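Local coordinates for glycosaminoglycan xylosylkinase (Hydra vulgaris, PDB 5XOM), which probably phosphorylates a xylose residue of the glycosaminoglycan linkage region, as a secretory-pathway kinase of the Fam20 family, at residues A[51-56]-A[213-218]; A[57-62]-A[284-289]; A[257-262]-A[290-295]. One frame throughout, in Å; residues are numbered along the deposited sequence.

Interaction 1: residues A[51-56]-A[213-218]; sequences DVWHDM and WLPEKW
The imidazole of His-54 lies with one face over Pro-215, whose CB sits 4.0 Å from the ring centroid and only 2° off the ring normal, a nearly ideal CH-pi contact. The two side chains run past each other in opposite directions. His-54 NE2, meanwhile, makes a weak hydrogen bond to Gln-106 of strand 106-112. Trp-53, one residue earlier on the helix, uses the other end of the same proline: its NE1 lies 3.8 Å from Pro-215 CD. Chi1 of Trp-53 (168°) sets CG anti to the backbone N. Trp-53 NE1 donates to Trp-213 O over 2.9 Å. That oxygen sits at the ring edge, in the indole plane, and the N-H...O angle of 153° makes the bond moderately straight. From Pro-215 to Trp-218 the chain makes a type I turn. A water extends the contact there, donating to His-54 O at 2.7 Å and accepting from Lys-217 NZ at 3.0 Å, with a weak third bond from Trp-218 NE1. Lys-217 CG rests above one face of the Trp-218 indole, offset toward its rim. Residues 213-218 follow strand 205-212 of a five-stranded antiparallel sheet with the order 1-2-3-5-4. That order is consistent with the N-lobe of protein kinases, and helix 49-56 would then pack on the loop after the fifth strand, where kinases have their hinge.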
loop_
_atom_site.group_PDB
_atom_site.type_symbol
_atom_site.label_atom_id
_atom_site.label_comp_id
_atom_site.label_asym_id
_atom_site.label_seq_id
_atom_site.Cartn_x
_atom_site.Cartn_y
_atom_site.Cartn_z
ATOM N N ASP A 51 -6.863 0.628 -13.218
ATOM C CA ASP A 51 -7.297 1.675 -12.300
ATOM C C ASP A 51 -6.296 1.865 -11.167
ATOM O O ASP A 51 -6.071 2.993 -10.713
ATOM C CB ASP A 51 -8.684 1.348 -11.748
ATOM C CG ASP A 51 -9.782 1.509 -12.789
ATOM O OD1 ASP A 51 -9.712 2.457 -13.603
ATOM O OD2 ASP A 51 -10.720 0.686 -12.784
ATOM N N VAL A 52 -5.696 0.771 -10.686
ATOM C CA VAL A 52 -4.632 0.882 -9.691
ATOM C C VAL A 52 -3.498 1.752 -10.218
ATOM O O VAL A 52 -2.950 2.590 -9.491
ATOM C CB VAL A 52 -4.132 -0.514 -9.283
ATOM C CG1 VAL A 52 -2.960 -0.397 -8.315
ATOM C CG2 VAL A 52 -5.273 -1.324 -8.664
ATOM N N TRP A 53 -3.128 1.560 -11.488
ATOM C CA TRP A 53 -2.081 2.368 -12.108
ATOM C C TRP A 53 -2.493 3.833 -12.195
ATOM O O TRP A 53 -1.727 4.729 -11.824
ATOM C CB TRP A 53 -1.756 1.803 -13.496
ATOM C CG TRP A 53 -0.892 2.660 -14.406
ATOM C CD1 TRP A 53 -1.124 2.935 -15.725
ATOM C CD2 TRP A 53 0.342 3.319 -14.075
ATOM N NE1 TRP A 53 -0.122 3.727 -16.234
ATOM C CE2 TRP A 53 0.791 3.976 -15.242
ATOM C CE3 TRP A 53 1.107 3.421 -12.906
ATOM C CZ2 TRP A 53 1.972 4.720 -15.277
ATOM C CZ3 TRP A 53 2.280 4.167 -12.940
ATOM C CH2 TRP A 53 2.698 4.807 -14.120
ATOM N N HIS A 54 -3.709 4.099 -12.678
ATOM C CA HIS A 54 -4.135 5.485 -12.856
ATOM C C HIS A 54 -4.237 6.221 -11.525
ATOM O O HIS A 54 -3.952 7.421 -11.463
ATOM C CB HIS A 54 -5.473 5.537 -13.593
ATOM C CG HIS A 54 -5.389 5.135 -15.034
ATOM N ND1 HIS A 54 -6.313 5.538 -15.973
ATOM C CD2 HIS A 54 -4.494 4.362 -15.696
ATOM C CE1 HIS A 54 -5.990 5.035 -17.151
ATOM N NE2 HIS A 54 -4.892 4.315 -17.009
ATOM N N ASP A 55 -4.630 5.528 -10.457
ATOM C CA ASP A 55 -4.860 6.169 -9.167
ATOM C C ASP A 55 -3.613 6.303 -8.302
ATOM O O ASP A 55 -3.649 7.058 -7.322
ATOM C CB ASP A 55 -5.915 5.400 -8.365
ATOM C CG ASP A 55 -7.286 5.447 -9.002
ATOM O OD1 ASP A 55 -7.560 6.391 -9.776
ATOM O OD2 ASP A 55 -8.090 4.537 -8.717
ATOM N N MET A 56 -2.525 5.594 -8.604
ATOM C CA MET A 56 -1.368 5.667 -7.722
ATOM C C MET A 56 -0.454 6.846 -8.036
ATOM O O MET A 56 0.378 7.201 -7.196
ATOM C CB MET A 56 -0.559 4.353 -7.763
ATOM C CG MET A 56 0.367 4.172 -8.960
ATOM S SD MET A 56 1.507 2.763 -8.786
ATOM C CE MET A 56 0.377 1.392 -8.546
ATOM N N TRP A 213 2.467 3.208 -20.504
ATOM C CA TRP A 213 2.177 4.613 -20.743
ATOM C C TRP A 213 1.670 5.288 -19.482
ATOM O O TRP A 213 0.891 4.711 -18.718
ATOM C CB TRP A 213 1.104 4.761 -21.807
ATOM C CG TRP A 213 1.576 4.706 -23.183
ATOM C CD1 TRP A 213 2.705 4.085 -23.609
ATOM C CD2 TRP A 213 0.970 5.296 -24.316
ATOM N NE1 TRP A 213 2.823 4.246 -24.973
ATOM C CE2 TRP A 213 1.773 4.988 -25.432
ATOM C CE3 TRP A 213 -0.187 6.052 -24.507
ATOM C CZ2 TRP A 213 1.458 5.412 -26.716
ATOM C CZ3 TRP A 213 -0.493 6.468 -25.785
ATOM C CH2 TRP A 213 0.323 6.149 -26.881
ATOM N N LEU A 214 2.088 6.530 -19.286
ATOM C CA LEU A 214 1.427 7.376 -18.312
ATOM C C LEU A 214 0.019 7.717 -18.803
ATOM O O LEU A 214 -0.198 7.886 -20.009
ATOM C CB LEU A 214 2.231 8.661 -18.085
ATOM C CG LEU A 214 3.366 8.605 -17.056
ATOM C CD1 LEU A 214 4.445 7.604 -17.465
ATOM C CD2 LEU A 214 3.966 9.978 -16.868
ATOM N N PRO A 215 -0.960 7.810 -17.908
ATOM C CA PRO A 215 -2.307 8.192 -18.337
ATOM C C PRO A 215 -2.335 9.616 -18.873
ATOM O O PRO A 215 -1.436 10.423 -18.630
ATOM C CB PRO A 215 -3.148 8.054 -17.063
ATOM C CG PRO A 215 -2.179 7.983 -15.943
ATOM C CD PRO A 215 -0.909 7.424 -16.492
ATOM N N GLU A 216 -3.396 9.909 -19.632
ATOM C CA GLU A 216 -3.514 11.207 -20.290
ATOM C C GLU A 216 -3.552 12.353 -19.289
ATOM O O GLU A 216 -3.113 13.466 -19.602
ATOM C CB GLU A 216 -4.765 11.234 -21.165
ATOM C CG GLU A 216 -4.479 11.147 -22.650
ATOM C CD GLU A 216 -5.745 11.140 -23.481
ATOM O OE1 GLU A 216 -5.734 10.536 -24.577
ATOM O OE2 GLU A 216 -6.752 11.734 -23.034
ATOM N N LYS A 217 -4.078 12.103 -18.089
ATOM C CA LYS A 217 -4.121 13.115 -17.037
ATOM C C LYS A 217 -2.730 13.629 -16.660
ATOM O O LYS A 217 -2.618 14.706 -16.064
ATOM C CB LYS A 217 -4.869 12.531 -15.829
ATOM C CG LYS A 217 -4.712 13.251 -14.501
ATOM C CD LYS A 217 -5.663 12.645 -13.479
ATOM C CE LYS A 217 -5.275 12.965 -12.047
ATOM N NZ LYS A 217 -5.315 11.733 -11.208
ATOM N N TRP A 218 -1.669 12.910 -17.025
ATOM C CA TRP A 218 -0.298 13.263 -16.661
ATOM C C TRP A 218 0.536 13.480 -17.917
ATOM O O TRP A 218 1.361 12.631 -18.284
ATOM C CB TRP A 218 0.322 12.183 -15.781
ATOM C CG TRP A 218 -0.376 12.052 -14.483
ATOM C CD1 TRP A 218 -1.304 11.112 -14.135
ATOM C CD2 TRP A 218 -0.230 12.915 -13.349
ATOM N NE1 TRP A 218 -1.732 11.326 -12.843
ATOM C CE2 TRP A 218 -1.087 12.428 -12.340
ATOM C CE3 TRP A 218 0.554 14.043 -13.085
ATOM C CZ2 TRP A 218 -1.183 13.033 -11.090
ATOM C CZ3 TRP A 218 0.455 14.644 -11.843
ATOM C CH2 TRP A 218 -0.407 14.139 -10.861
HETATM O O HOH W 1 -3.337 9.720 -10.192
#

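Interaction 2: residues A[57-62]-A[284-289]; sequences ISVRAL and IENENG. With NAG (2-acetamido-2-deoxy-beta-D-glucopyranose), chain D.
Val-59 and Ile-284 lead a van der Waals contact, of apolar side chains with each other and with oxygens of the turns, in which the loop between helices 49-56 and 67-79 sits on the beta hairpin of strands 280-286 and 289-292. The loop presents a type I turn, Ser-58 to Ala-61, and Val-59 projects from it into the hairpin's own type I turn, Asn-286 to Gly-289. Val-59 CG2, anti to the backbone N, meets two oxygens: Gly-289 O at 3.3 Å and Asn-286 OD1 at 3.4 Å. Val-59 CG1 turns instead to the next residue of the turn and lies 4.1 Å from Asn-288 O. From the strand side, Ile-284 CD1 reaches back to 3.7 Å from Val-59 O and 4.0 Å from Leu-62 CD2; the side chains of Leu-62 and Ile-284 slide past each other in opposite directions. Asn-286 is held by an Asx turn: its OD1 accepts from Asn-288 N over 2.8 Å at 153°, the donor standing 43° out of the carbonyl plane. The amide's other atom, Asn-286 ND2, points to the glycan, 3.0 Å from O6 of the N-acetylglucosamine that is covalently linked through C1 to Asn-288 ND2. Asn-288, Gly-289 and Ser-290 form the Asn-X-Ser sequon for this sugar. Chemically, the oxygens that receive the valine methyl already take hydrogen bonds from within the hairpin, Gly-289 O from Asn-286 N and Asn-286 OD1 from Asn-288 N. The turn can probably take up the methyl while keeping these internal bonds, and the fit rests on shape rather than on directed bonds.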
loop_
_atom_site.group_PDB
_atom_site.type_symbol
_atom_site.label_atom_id
_atom_site.label_comp_id
_atom_site.label_asym_id
_atom_site.label_seq_id
_atom_site.Cartn_x
_atom_site.Cartn_y
_atom_site.Cartn_z
ATOM N N ILE A 57 -0.615 7.489 -9.188
ATOM C CA ILE A 57 0.284 8.564 -9.595
ATOM C C ILE A 57 -0.084 9.855 -8.874
ATOM O O ILE A 57 -1.258 10.242 -8.819
ATOM C CB ILE A 57 0.245 8.759 -11.118
ATOM C CG1 ILE A 57 0.692 7.483 -11.826
ATOM C CG2 ILE A 57 1.131 9.938 -11.534
ATOM C CD1 ILE A 57 0.396 7.494 -13.295
ATOM N N SER A 58 0.927 10.521 -8.319
ATOM C CA SER A 58 0.843 11.904 -7.872
ATOM C C SER A 58 2.042 12.653 -8.439
ATOM O O SER A 58 2.936 12.058 -9.046
ATOM C CB SER A 58 0.796 12.007 -6.341
ATOM O OG SER A 58 1.898 11.345 -5.754
ATOM N N VAL A 59 2.071 13.972 -8.238
ATOM C CA VAL A 59 3.071 14.776 -8.930
ATOM C C VAL A 59 4.480 14.508 -8.411
ATOM O O VAL A 59 5.457 14.805 -9.112
ATOM C CB VAL A 59 2.730 16.276 -8.829
ATOM C CG1 VAL A 59 3.196 16.864 -7.503
ATOM C CG2 VAL A 59 3.342 17.035 -10.002
ATOM N N ARG A 60 4.619 13.901 -7.231
ATOM C CA ARG A 60 5.931 13.570 -6.693
ATOM C C ARG A 60 6.182 12.069 -6.588
ATOM O O ARG A 60 7.162 11.658 -5.953
ATOM C CB ARG A 60 6.107 14.216 -5.317
ATOM C CG ARG A 60 6.224 15.746 -5.363
ATOM C CD ARG A 60 7.363 16.185 -6.298
ATOM N NE ARG A 60 8.644 15.610 -5.912
ATOM C CZ ARG A 60 9.804 15.911 -6.483
ATOM N NH1 ARG A 60 9.903 16.793 -7.481
ATOM N NH2 ARG A 60 10.920 15.324 -6.052
ATOM N N ALA A 61 5.356 11.239 -7.224
ATOM C CA ALA A 61 5.587 9.794 -7.192
ATOM C C ALA A 61 4.764 9.124 -8.279
ATOM O O ALA A 61 3.535 9.249 -8.290
ATOM C CB ALA A 61 5.242 9.204 -5.822
ATOM N N LEU A 62 5.433 8.399 -9.179
ATOM C CA LEU A 62 4.710 7.596 -10.154
ATOM C C LEU A 62 4.282 6.257 -9.570
ATOM O O LEU A 62 3.221 5.739 -9.933
ATOM C CB LEU A 62 5.562 7.371 -11.410
ATOM C CG LEU A 62 5.804 8.559 -12.348
ATOM C CD1 LEU A 62 6.541 8.072 -13.602
ATOM C CD2 LEU A 62 4.501 9.287 -12.704
ATOM N N ILE A 284 6.684 15.691 -15.243
ATOM C CA ILE A 284 5.253 15.901 -15.090
ATOM C C ILE A 284 5.054 17.159 -14.257
ATOM O O ILE A 284 5.962 17.624 -13.564
ATOM C CB ILE A 284 4.541 14.688 -14.439
ATOM C CG1 ILE A 284 5.148 14.380 -13.067
ATOM C CG2 ILE A 284 4.605 13.472 -15.361
ATOM C CD1 ILE A 284 4.408 13.290 -12.289
ATOM N N GLU A 285 3.852 17.727 -14.324
ATOM C CA GLU A 285 3.606 18.995 -13.647
ATOM C C GLU A 285 2.107 19.207 -13.483
ATOM O O GLU A 285 1.326 18.898 -14.386
ATOM C CB GLU A 285 4.242 20.154 -14.425
ATOM C CG GLU A 285 4.141 21.508 -13.734
ATOM C CD GLU A 285 4.962 22.569 -14.446
ATOM O OE1 GLU A 285 4.633 22.882 -15.602
ATOM O OE2 GLU A 285 5.933 23.088 -13.857
ATOM N N ASN A 286 1.716 19.712 -12.319
ATOM C CA ASN A 286 0.354 20.178 -12.087
ATOM C C ASN A 286 0.419 21.342 -11.099
ATOM O O ASN A 286 1.475 21.958 -10.916
ATOM C CB ASN A 286 -0.551 19.016 -11.634
ATOM C CG ASN A 286 -0.165 18.448 -10.279
ATOM O OD1 ASN A 286 0.614 19.037 -9.527
ATOM N ND2 ASN A 286 -0.728 17.294 -9.956
ATOM N N GLU A 287 -0.713 21.659 -10.472
ATOM C CA GLU A 287 -0.759 22.793 -9.556
ATOM C C GLU A 287 0.102 22.603 -8.305
ATOM O O GLU A 287 0.479 23.603 -7.688
ATOM C CB GLU A 287 -2.207 23.094 -9.154
ATOM C CG GLU A 287 -2.848 22.048 -8.254
ATOM C CD GLU A 287 -4.336 22.278 -8.064
ATOM O OE1 GLU A 287 -4.891 23.170 -8.741
ATOM O OE2 GLU A 287 -4.949 21.569 -7.234
ATOM N N ASN A 288 0.434 21.369 -7.910
ATOM C CA ASN A 288 1.156 21.161 -6.657
ATOM C C ASN A 288 2.659 20.969 -6.871
ATOM O O ASN A 288 3.358 20.593 -5.924
ATOM C CB ASN A 288 0.608 19.954 -5.872
ATOM C CG ASN A 288 -0.875 20.088 -5.495
ATOM O OD1 ASN A 288 -1.431 21.182 -5.397
ATOM N ND2 ASN A 288 -1.500 18.926 -5.261
ATOM N N GLY A 289 3.172 21.168 -8.087
ATOM C CA GLY A 289 4.603 21.078 -8.304
ATOM C C GLY A 289 4.946 20.345 -9.587
ATOM O O GLY A 289 4.129 20.236 -10.499
HETATM C C1 NAG D . -2.875 18.497 -5.056
HETATM C C2 NAG D . -3.980 18.913 -4.049
HETATM C C3 NAG D . -5.330 18.301 -4.478
HETATM C C4 NAG D . -5.621 18.547 -5.956
HETATM C C5 NAG D . -4.427 18.141 -6.810
HETATM C C6 NAG D . -4.582 18.488 -8.273
HETATM C C7 NAG D . -4.125 19.105 -1.596
HETATM C C8 NAG D . -3.708 18.512 -0.281
HETATM N N2 NAG D . -3.658 18.491 -2.692
HETATM O O3 NAG D . -6.393 18.807 -3.678
HETATM O O4 NAG D . -6.742 17.772 -6.367
HETATM O O5 NAG D . -3.272 18.846 -6.356
HETATM O O6 NAG D . -3.350 18.324 -8.965
HETATM O O7 NAG D . -4.838 20.104 -1.662
#

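Interaction 3: residues A[257-262]-A[290-295]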
loop_
_atom_site.group_PDB
_atom_site.type_symbol
_atom_site.label_atom_id
_atom_site.label_comp_id
_atom_site.label_asym_id
_atom_site.label_seq_id
_atom_site.Cartn_x
_atom_site.Cartn_y
_atom_site.Cartn_z
ATOM N N GLY A 257 12.614 26.075 -6.650
ATOM C CA GLY A 257 11.841 24.863 -6.756
ATOM C C GLY A 257 12.692 23.611 -6.813
ATOM O O GLY A 257 13.898 23.629 -6.546
ATOM N N PRO A 258 12.066 22.493 -7.178
ATOM C CA PRO A 258 12.726 21.184 -7.096
ATOM C C PRO A 258 13.505 20.753 -8.331
ATOM O O PRO A 258 14.070 19.654 -8.307
ATOM C CB PRO A 258 11.534 20.242 -6.865
ATOM C CG PRO A 258 10.432 20.882 -7.637
ATOM C CD PRO A 258 10.637 22.375 -7.516
ATOM N N ARG A 259 13.566 21.558 -9.395
ATOM C CA ARG A 259 14.067 21.043 -10.668
ATOM C C ARG A 259 15.528 20.628 -10.574
ATOM O O ARG A 259 15.907 19.558 -11.058
ATOM C CB ARG A 259 13.911 22.068 -11.783
ATOM C CG ARG A 259 14.355 21.509 -13.119
ATOM C CD ARG A 259 13.489 20.319 -13.554
ATOM N NE ARG A 259 12.064 20.581 -13.404
ATOM C CZ ARG A 259 11.334 21.191 -14.328
ATOM N NH1 ARG A 259 11.887 21.604 -15.469
ATOM N NH2 ARG A 259 10.036 21.392 -14.113
ATOM N N LEU A 260 16.376 21.470 -9.975
ATOM C CA LEU A 260 17.805 21.171 -9.998
ATOM C C LEU A 260 18.143 20.006 -9.074
ATOM O O LEU A 260 18.967 19.153 -9.421
ATOM C CB LEU A 260 18.618 22.416 -9.629
ATOM C CG LEU A 260 20.118 22.183 -9.443
ATOM C CD1 LEU A 260 20.774 21.939 -10.789
ATOM C CD2 LEU A 260 20.762 23.394 -8.773
ATOM N N LEU A 261 17.487 19.924 -7.916
ATOM C CA LEU A 261 17.700 18.761 -7.060
ATOM C C LEU A 261 17.163 17.488 -7.708
ATOM O O LEU A 261 17.711 16.401 -7.484
ATOM C CB LEU A 261 17.062 18.982 -5.691
ATOM C CG LEU A 261 17.748 20.020 -4.804
ATOM C CD1 LEU A 261 17.017 20.142 -3.473
ATOM C CD2 LEU A 261 19.210 19.646 -4.596
ATOM N N ASP A 262 16.098 17.596 -8.506
ATOM C CA ASP A 262 15.641 16.441 -9.274
ATOM C C ASP A 262 16.721 15.968 -10.238
ATOM O O ASP A 262 16.992 14.766 -10.340
ATOM C CB ASP A 262 14.351 16.767 -10.029
ATOM C CG ASP A 262 13.110 16.679 -9.149
ATOM O OD1 ASP A 262 13.244 16.448 -7.925
ATOM O OD2 ASP A 262 11.995 16.840 -9.685
ATOM N N SER A 290 6.185 19.856 -9.654
ATOM C CA SER A 290 6.678 19.153 -10.831
ATOM C C SER A 290 7.739 18.144 -10.405
ATOM O O SER A 290 8.278 18.209 -9.298
ATOM C CB SER A 290 7.257 20.124 -11.869
ATOM O OG SER A 290 8.519 20.625 -11.461
ATOM N N MET A 291 8.033 17.199 -11.294
ATOM C CA MET A 291 9.051 16.191 -11.014
ATOM C C MET A 291 9.631 15.642 -12.306
ATOM O O MET A 291 8.883 15.292 -13.221
ATOM C CB MET A 291 8.492 15.035 -10.175
ATOM C CG MET A 291 9.540 13.965 -9.836
ATOM S SD MET A 291 9.114 12.810 -8.516
ATOM C CE MET A 291 7.976 11.769 -9.373
ATOM N N VAL A 292 10.961 15.560 -12.364
ATOM C CA VAL A 292 11.631 14.876 -13.467
ATOM C C VAL A 292 11.467 13.373 -13.287
ATOM O O VAL A 292 11.730 12.830 -12.206
ATOM C CB VAL A 292 13.116 15.267 -13.520
ATOM C CG1 VAL A 292 13.829 14.570 -14.689
ATOM C CG2 VAL A 292 13.269 16.779 -13.583
ATOM N N ILE A 293 11.001 12.690 -14.337
ATOM C CA ILE A 293 10.678 11.273 -14.234
ATOM C C ILE A 293 11.760 10.465 -14.930
ATOM O O ILE A 293 12.440 10.938 -15.847
ATOM C CB ILE A 293 9.281 10.936 -14.801
ATOM C CG1 ILE A 293 9.152 11.370 -16.263
ATOM C CG2 ILE A 293 8.186 11.555 -13.948
ATOM C CD1 ILE A 293 7.854 10.927 -16.903
ATOM N N HIS A 294 11.916 9.222 -14.478
ATOM C CA HIS A 294 12.902 8.292 -15.027
ATOM C C HIS A 294 12.232 7.492 -16.135
ATOM O O HIS A 294 11.870 6.319 -15.994
ATOM C CB HIS A 294 13.463 7.401 -13.939
ATOM C CG HIS A 294 14.211 8.183 -12.869
ATOM N ND1 HIS A 294 14.421 7.680 -11.583
ATOM C CD2 HIS A 294 14.791 9.412 -12.917
ATOM C CE1 HIS A 294 15.095 8.575 -10.896
ATOM N NE2 HIS A 294 15.325 9.623 -11.680
ATOM N N LEU A 295 12.073 8.149 -17.277
ATOM C CA LEU A 295 11.417 7.566 -18.440
ATOM C C LEU A 295 12.464 7.315 -19.523
ATOM O O LEU A 295 13.358 8.144 -19.739
ATOM C CB LEU A 295 10.294 8.492 -18.922
ATOM C CG LEU A 295 9.531 8.126 -20.182
ATOM C CD1 LEU A 295 8.849 6.799 -19.938
ATOM C CD2 LEU A 295 8.492 9.211 -20.444
HETATM O O HOH W 2 11.112 19.199 -11.046
HETATM O O HOH W 3 14.016 13.394 -10.660
#
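Asp-262 comes off the first turn of helix 259-273 and meets strand 289-292 through CB and OD2, while OD1 turns to Arg-322. Asp-262 CB rests against Val-292 CG2 at 3.7 Å. CG, anti to the carbonyl carbon of its own residue (chi1 -81°), carries the carboxylate. Asp-262 OD2 accepts from Val-292 N over 3.1 Å, met on its anti side and 35° out of the carboxylate plane, while Met-291 CA lies 3.3 Å from Asp-262 OD2 as well. Arg-60 NH1 makes a salt bridge to OD2, and OD1 has its own in Arg-322; two guanidinium groups so close would favour the ionised form of this buried acid. The order of elements, a helix, then a short hairpin formed by strands 280-286 and 289-292, resembles the C-lobe of protein kinases, in which a comparable helix and hairpin flank the catalytic loop. Arg-259, three residues before the aspartate, crosses Val-292 at about a right angle, and Arg-259 CD lies 3.5 Å from Val-292 CG2. Bends at chi2 and chi3 place its CD and NE. Arg-259 NH2 donates almost straight to Ser-290 OG, 3.2 Å away at 172°, with the hydroxyl in the guanidinium plane. NH1 bonds to Tyr-281 OH and the group makes a cation-pi contact with Tyr-283, both on strand 280-286. A water joins the same three side chains, accepting from Arg-259 NE at 2.9 Å, donating to Asp-262 OD2 and pairing with Ser-290 OG. A second water bridges the backbones, donating to Val-292 O at 2.8 Å and, over a longer distance, to Asp-262 O.

In the fold
Residues 51-56 run directly into 57-62, so interactions 1 and 2 are neighbours, their centres about 12 Å apart. They meet where Trp-218 packs on Asn-286 and where Pro-215 CD lies 3.5 Å from Ile-57 CD1. Interactions 2 and 3, about 10 Å between centres, share the hairpin, in which Ile-284 N and Met-291 O form a backbone hydrogen bond of 3.0 Å. Arg-60 NH1 ties them further: it hydrogen-bonds to Ser-290 O (2.8 Å) and makes a salt bridge to Asp-262 OD2. Interactions 1 and 3 lie farther apart, about 19 Å between centres, yet Leu-214 CD2 touches Ile-293 CD1 at 4.0 Å. The glycan belongs to interaction 2; the side chain of Ser-290 is about 11 Å from a bound N-acetylglucosamine.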